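Local coordinates for fatty Acyl-Adenylate Ligase (Escherichia coli, PDB 3PBK), which belongs to the AMP-binding enzyme family of the ANL clan, and holds a bound 5'-O-[(S)-(dodecanoyloxy)(hydroxy)phosphoryl]adenosine in its pocket, at residues P13-T21 with T238-V246; A117-C126 with L180-P190. All coordinates share one frame; numbering follows the deposited sequence.

Contact 1 (P13-T21 with T238-V246); sequences PMRYADFPT and TPVATQLSV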
# COMPACT_ATOMS: atom_id res chain seq x y z
N PRO A 13 -24.15 6.54 17.15
CA PRO A 13 -24.14 7.94 16.67
C PRO A 13 -22.80 8.27 16.03
O PRO A 13 -21.82 8.47 16.75
CB PRO A 13 -24.34 8.78 17.94
CG PRO A 13 -24.87 7.80 18.97
CD PRO A 13 -24.28 6.45 18.61
N MSE A 14 -22.75 8.33 14.70
CA MSE A 14 -21.47 8.32 13.98
C MSE A 14 -20.60 9.57 14.15
O MSE A 14 -21.10 10.69 14.19
CB MSE A 14 -21.71 8.05 12.50
CG MSE A 14 -20.44 7.84 11.68
SE MSE A 14 -20.80 7.29 9.82
CE MSE A 14 -18.99 7.54 9.11
N ARG A 15 -19.29 9.36 14.25
CA ARG A 15 -18.33 10.47 14.29
C ARG A 15 -17.18 10.18 13.34
O ARG A 15 -16.64 9.07 13.33
CB ARG A 15 -17.80 10.70 15.70
CG ARG A 15 -18.83 11.22 16.67
CD ARG A 15 -18.19 11.58 17.99
NE ARG A 15 -17.05 12.47 17.82
CZ ARG A 15 -16.34 12.96 18.83
NH1 ARG A 15 -16.68 12.63 20.07
NH2 ARG A 15 -15.31 13.77 18.61
N TYR A 16 -16.81 11.19 12.55
CA TYR A 16 -15.89 11.00 11.44
C TYR A 16 -14.44 11.29 11.79
O TYR A 16 -13.88 12.28 11.32
CB TYR A 16 -16.29 11.87 10.25
CG TYR A 16 -17.52 11.39 9.51
CD1 TYR A 16 -18.73 11.23 10.16
CD2 TYR A 16 -17.47 11.10 8.14
CE1 TYR A 16 -19.86 10.80 9.49
CE2 TYR A 16 -18.60 10.67 7.46
CZ TYR A 16 -19.79 10.52 8.14
OH TYR A 16 -20.92 10.09 7.49
N ALA A 17 -13.84 10.43 12.60
CA ALA A 17 -12.44 10.61 12.98
C ALA A 17 -12.20 11.93 13.75
O ALA A 17 -11.06 12.35 13.96
CB ALA A 17 -11.55 10.51 11.74
N ASP A 18 -13.31 12.57 14.15
CA ASP A 18 -13.36 13.72 15.06
C ASP A 18 -12.27 13.90 16.11
O ASP A 18 -12.07 15.00 16.59
CB ASP A 18 -14.65 13.61 15.87
CG ASP A 18 -15.78 14.32 15.23
OD1 ASP A 18 -15.82 15.56 15.32
OD2 ASP A 18 -16.65 13.63 14.65
N PHE A 19 -11.61 12.82 16.50
CA PHE A 19 -10.80 12.81 17.71
C PHE A 19 -9.36 13.29 17.57
O PHE A 19 -8.78 13.24 16.48
CB PHE A 19 -10.82 11.41 18.32
CG PHE A 19 -12.14 10.76 18.22
CD1 PHE A 19 -13.08 10.90 19.22
CD2 PHE A 19 -12.47 10.03 17.09
CE1 PHE A 19 -14.31 10.31 19.12
CE2 PHE A 19 -13.69 9.43 16.98
CZ PHE A 19 -14.62 9.58 18.00
N PRO A 20 -8.79 13.74 18.69
CA PRO A 20 -7.40 14.19 18.84
C PRO A 20 -6.41 13.04 18.75
O PRO A 20 -5.32 13.19 18.20
CB PRO A 20 -7.37 14.77 20.26
CG PRO A 20 -8.81 14.93 20.66
CD PRO A 20 -9.55 13.87 19.95
N THR A 21 -6.80 11.89 19.30
CA THR A 21 -5.87 10.82 19.58
C THR A 21 -6.52 9.49 19.29
O THR A 21 -7.71 9.34 19.50
CB THR A 21 -5.49 10.85 21.06
OG1 THR A 21 -4.34 11.69 21.23
CG2 THR A 21 -5.20 9.46 21.58
N THR A 238 -9.26 3.08 10.27
CA THR A 238 -10.46 3.78 9.80
C THR A 238 -11.80 3.20 10.27
O THR A 238 -12.70 3.96 10.64
CB THR A 238 -10.48 3.95 8.29
OG1 THR A 238 -9.24 4.52 7.87
CG2 THR A 238 -11.62 4.87 7.89
N PRO A 239 -11.96 1.86 10.25
CA PRO A 239 -13.17 1.32 10.87
C PRO A 239 -13.23 1.61 12.39
O PRO A 239 -14.31 1.60 12.98
CB PRO A 239 -13.06 -0.19 10.62
CG PRO A 239 -12.11 -0.32 9.50
CD PRO A 239 -11.14 0.80 9.64
N VAL A 240 -12.09 1.87 13.01
CA VAL A 240 -12.09 2.17 14.43
C VAL A 240 -12.49 3.62 14.71
O VAL A 240 -13.21 3.90 15.67
CB VAL A 240 -10.72 1.88 15.05
CG1 VAL A 240 -10.55 2.64 16.33
CG2 VAL A 240 -10.57 0.38 15.29
N ALA A 241 -12.03 4.53 13.86
CA ALA A 241 -12.27 5.96 14.06
C ALA A 241 -13.64 6.38 13.54
O ALA A 241 -14.03 7.54 13.61
CB ALA A 241 -11.19 6.76 13.38
N THR A 242 -14.37 5.39 13.04
CA THR A 242 -15.61 5.64 12.34
C THR A 242 -16.69 4.74 12.95
O THR A 242 -17.85 4.75 12.53
CB THR A 242 -15.41 5.36 10.84
OG1 THR A 242 -14.55 6.37 10.27
CG2 THR A 242 -16.72 5.39 10.11
N GLN A 243 -16.30 3.99 13.97
CA GLN A 243 -17.19 3.06 14.65
C GLN A 243 -17.94 2.17 13.68
O GLN A 243 -19.09 1.83 13.93
CB GLN A 243 -18.19 3.81 15.52
CG GLN A 243 -17.62 5.00 16.21
CD GLN A 243 -18.03 6.27 15.53
OE1 GLN A 243 -17.24 7.20 15.36
NE2 GLN A 243 -19.30 6.32 15.12
N LEU A 244 -17.26 1.81 12.59
CA LEU A 244 -17.78 0.93 11.54
C LEU A 244 -17.18 -0.47 11.60
O LEU A 244 -15.99 -0.62 11.84
CB LEU A 244 -17.47 1.52 10.16
CG LEU A 244 -18.26 2.74 9.69
CD1 LEU A 244 -18.09 2.92 8.19
CD2 LEU A 244 -19.72 2.60 10.04
N SER A 245 -17.98 -1.49 11.35
CA SER A 245 -17.46 -2.85 11.38
C SER A 245 -16.59 -3.15 10.16
O SER A 245 -16.67 -2.46 9.14
CB SER A 245 -18.61 -3.85 11.50
OG SER A 245 -19.26 -3.71 12.75
N VAL A 246 -15.77 -4.19 10.25
CA VAL A 246 -14.96 -4.62 9.12
C VAL A 246 -14.76 -6.13 9.13
O VAL A 246 -14.74 -6.74 10.19
CB VAL A 246 -13.60 -3.91 9.13
CG1 VAL A 246 -12.75 -4.41 10.27
CG2 VAL A 246 -12.88 -4.12 7.81

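Contact 2 (A117-C126 with L180-P190); sequences AKLQGLLASC and LQYTSGSTRFP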
# COMPACT_ATOMS: atom_id res chain seq x y z
N ALA A 117 18.02 -10.51 7.28
CA ALA A 117 18.78 -9.33 6.88
C ALA A 117 17.90 -8.08 7.01
O ALA A 117 18.29 -7.10 7.65
CB ALA A 117 19.30 -9.48 5.45
N LYS A 118 16.71 -8.11 6.40
CA LYS A 118 15.75 -7.02 6.51
C LYS A 118 15.46 -6.66 7.96
O LYS A 118 15.58 -5.50 8.35
CB LYS A 118 14.43 -7.38 5.81
CG LYS A 118 14.38 -7.02 4.33
CD LYS A 118 13.16 -7.63 3.65
CE LYS A 118 13.13 -7.30 2.16
NZ LYS A 118 13.10 -5.82 1.91
N LEU A 119 15.08 -7.66 8.75
CA LEU A 119 14.68 -7.46 10.13
C LEU A 119 15.75 -6.78 10.99
O LEU A 119 15.45 -5.95 11.84
CB LEU A 119 14.26 -8.78 10.78
CG LEU A 119 14.09 -8.73 12.30
CD1 LEU A 119 13.03 -7.71 12.72
CD2 LEU A 119 13.76 -10.10 12.86
N GLN A 120 17.01 -7.15 10.77
CA GLN A 120 18.07 -6.60 11.59
C GLN A 120 18.27 -5.12 11.30
O GLN A 120 18.64 -4.35 12.19
CB GLN A 120 19.38 -7.37 11.39
CG GLN A 120 19.17 -8.85 11.27
CD GLN A 120 19.95 -9.62 12.30
OE1 GLN A 120 20.13 -10.84 12.17
NE2 GLN A 120 20.41 -8.92 13.33
N GLY A 121 18.01 -4.73 10.06
CA GLY A 121 18.13 -3.33 9.68
C GLY A 121 17.00 -2.51 10.24
O GLY A 121 17.17 -1.34 10.61
N LEU A 122 15.82 -3.12 10.29
CA LEU A 122 14.66 -2.49 10.90
C LEU A 122 15.00 -2.15 12.35
O LEU A 122 14.69 -1.07 12.84
CB LEU A 122 13.48 -3.45 10.83
CG LEU A 122 12.09 -3.04 11.37
CD1 LEU A 122 12.09 -2.56 12.83
CD2 LEU A 122 11.44 -2.02 10.46
N LEU A 123 15.65 -3.10 13.03
CA LEU A 123 16.01 -2.94 14.43
C LEU A 123 17.09 -1.88 14.64
O LEU A 123 17.05 -1.11 15.60
CB LEU A 123 16.48 -4.28 15.01
CG LEU A 123 15.38 -5.20 15.54
CD1 LEU A 123 14.04 -4.84 14.93
CD2 LEU A 123 15.72 -6.65 15.29
N ALA A 124 18.06 -1.83 13.73
CA ALA A 124 19.10 -0.83 13.84
C ALA A 124 18.51 0.56 13.67
O ALA A 124 19.01 1.52 14.25
CB ALA A 124 20.17 -1.07 12.81
N SER A 125 17.43 0.65 12.89
CA SER A 125 16.81 1.94 12.58
C SER A 125 15.95 2.53 13.70
O SER A 125 15.90 3.75 13.87
CB SER A 125 15.98 1.86 11.30
OG SER A 125 15.49 3.15 10.95
N CYS A 126 15.27 1.67 14.47
CA CYS A 126 14.38 2.19 15.51
C CYS A 126 14.59 1.62 16.92
O CYS A 126 13.90 2.01 17.86
CB CYS A 126 12.90 2.11 15.09
SG CYS A 126 12.25 0.46 14.70
N LEU A 180 5.35 3.70 13.66
CA LEU A 180 6.31 3.93 12.59
C LEU A 180 6.01 3.03 11.42
O LEU A 180 5.78 1.84 11.60
CB LEU A 180 7.74 3.68 13.08
CG LEU A 180 8.23 4.48 14.27
CD1 LEU A 180 9.70 4.18 14.53
CD2 LEU A 180 8.03 5.95 14.00
N GLN A 181 6.04 3.58 10.22
CA GLN A 181 5.71 2.81 9.03
C GLN A 181 6.94 2.56 8.19
O GLN A 181 7.50 3.48 7.61
CB GLN A 181 4.67 3.55 8.19
CG GLN A 181 4.31 2.84 6.90
CD GLN A 181 3.69 1.48 7.13
OE1 GLN A 181 2.49 1.37 7.39
NE2 GLN A 181 4.50 0.44 7.03
N TYR A 182 7.36 1.29 8.11
CA TYR A 182 8.65 0.97 7.48
C TYR A 182 8.62 0.52 6.02
O TYR A 182 9.67 0.29 5.43
CB TYR A 182 9.44 -0.02 8.33
CG TYR A 182 10.35 0.66 9.31
CD1 TYR A 182 9.92 0.93 10.60
CD2 TYR A 182 11.63 1.04 8.95
CE1 TYR A 182 10.74 1.56 11.52
CE2 TYR A 182 12.46 1.67 9.85
CZ TYR A 182 12.01 1.93 11.14
OH TYR A 182 12.84 2.56 12.05
N THR A 183 7.44 0.42 5.43
CA THR A 183 7.39 0.01 4.03
C THR A 183 8.25 0.93 3.16
O THR A 183 8.60 0.58 2.04
CB THR A 183 5.94 -0.03 3.47
OG1 THR A 183 5.39 1.30 3.38
CG2 THR A 183 5.05 -0.94 4.33
N SER A 184 8.60 2.09 3.69
CA SER A 184 9.27 3.13 2.89
C SER A 184 10.78 2.95 2.64
O SER A 184 11.37 3.71 1.86
CB SER A 184 8.99 4.51 3.49
OG SER A 184 7.60 4.78 3.46
N GLY A 185 11.39 1.95 3.26
CA GLY A 185 12.81 1.70 3.07
C GLY A 185 13.14 0.44 2.27
O GLY A 185 12.31 -0.46 2.10
N SER A 186 14.38 0.39 1.77
CA SER A 186 14.89 -0.83 1.17
C SER A 186 15.56 -1.68 2.24
O SER A 186 15.71 -1.24 3.38
CB SER A 186 15.85 -0.52 0.01
OG SER A 186 16.56 0.70 0.19
N THR A 187 15.94 -2.90 1.89
CA THR A 187 16.60 -3.77 2.86
C THR A 187 17.96 -3.18 3.23
O THR A 187 18.50 -3.45 4.31
CB THR A 187 16.75 -5.23 2.35
OG1 THR A 187 17.46 -6.01 3.33
CG2 THR A 187 17.49 -5.26 1.00
N ARG A 188 18.49 -2.35 2.33
CA ARG A 188 19.77 -1.70 2.55
C ARG A 188 19.60 -0.38 3.31
O ARG A 188 20.42 -0.05 4.17
CB ARG A 188 20.51 -1.47 1.23
CG ARG A 188 21.98 -1.08 1.41
CD ARG A 188 22.74 -2.14 2.23
NE ARG A 188 23.79 -1.62 3.13
CZ ARG A 188 24.20 -0.35 3.24
NH1 ARG A 188 23.68 0.61 2.49
NH2 ARG A 188 25.15 -0.04 4.11
N PHE A 189 18.54 0.36 3.01
CA PHE A 189 18.34 1.67 3.63
C PHE A 189 16.98 1.84 4.31
O PHE A 189 16.11 2.56 3.81
CB PHE A 189 18.54 2.78 2.59
CG PHE A 189 19.94 2.86 2.04
CD1 PHE A 189 20.94 3.52 2.75
CD2 PHE A 189 20.25 2.30 0.80
CE1 PHE A 189 22.23 3.60 2.24
CE2 PHE A 189 21.54 2.38 0.29
CZ PHE A 189 22.53 3.03 1.01
N PRO A 190 16.79 1.19 5.47
CA PRO A 190 15.49 1.17 6.15
C PRO A 190 15.06 2.57 6.59
O PRO A 190 15.76 3.23 7.36
CB PRO A 190 15.75 0.30 7.39
CG PRO A 190 17.05 -0.40 7.12
CD PRO A 190 17.84 0.52 6.26

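Contact 1 (P13-T21 with T238-V246)
Ala17 and Ala241 meet through both backbone and side chain, joining the N-terminal loop to the last turn of helix 229-241. Ala17 N donates to Ala241 O at 3.1 Å, bent to 140° at the hydrogen, with the donor tilted 30° from the carbonyl plane. The inverse gamma turn centred on Tyr16 presents this N-H, which also makes a weak bond back to Arg15 O. Two carbonyl oxygens thus gather at one amide.

Apolar contacts extend the join. The CB atoms of Ala17 and Ala241 lie 4.1 Å apart. A first torsion of -172° sends the extended chain of selenomethionine Met14 alongside Thr242, its CE methyl beside CG2 and over a face of the Tyr16 ring. The Thr242 side chain lies about 7 Å from the bound ligand.

Polar groups meet the packing at two further points. Gln243 reaches across the backbone of Met14 and Arg15, and Phe19 turns its edge to Ala241 O.

Arg15 pairs weakly with Asp18 inside the loop and makes a cation-pi contact with Tyr28 of helix 22-29.

The contact thus combines one backbone bond with close packing of Met14, Gln243 and alanine methyls, while the Arg15-Asp18 salt bridge stays within 13-21.

Contact 2 (A117-C126 with L180-P190)
Leu122 and Tyr182 join helix 112-126 to the loop of the hairpin formed by strands 177-181 and 193-196. This loop, rich in serine, threonine and glycine, matches the signature loop of ANL enzymes, and begins with a type I turn from Tyr182 to Gly185.

The aromatic contacts centre on Tyr182. A chi1 of -178° carries the branch of Leu122 to the ring, where its CD2 methyl lies over one face, offset toward the rim, in a CH-pi contact. Cys126 SG lies obliquely to the Tyr182 ring, 4.7 Å from its centroid and 58° off the normal. Val101 of strand 99-103 also touches the tyrosine.

One polar bond fixes the outer end of the ring: Ser125 OG and Tyr182 OH are hydrogen-bonded at 2.9 Å, either able to donate, with the serine oxygen in the ring plane at its edge. Thus the helix holds this tyrosine by face and hydroxyl together, next to Thr183, which touches the bound ligand.

Apolar and backbone packing completes the join. Leu180 CD1 meets Cys126 CB at 3.9 Å. Lacking a side chain, Gly121 lets the Pro190 ring come close to the helix backbone, Pro190 CG lying 3.6 Å from Gly121 O. About one turn earlier on the helix, Lys118 and Thr187 cross at about a right angle, with Lys118 CG 3.4 Å from Thr187 OG1.

From the N terminus, the chain passes through 13-21 into helix 22-29, and later into helix 112-126, the first half of contact 2. The hairpin loop then returns to that helix, closing a loop of 53 residues. At 238-246 contact 1 closes a longer loop of 216 residues, within which contact 2 is nested. Contact 1 ties the N-terminal segment to the lead-in to strand 246-248 of the nine-strand mixed sheet; contact 2 joins the two-strand hairpin to a helix beside the four-strand parallel sheet. Their centres lie about 30 Å apart and they do not touch, but Gln181 packs on Asp229 and Leu232 of helix 229-241, whose other end enters contact 1.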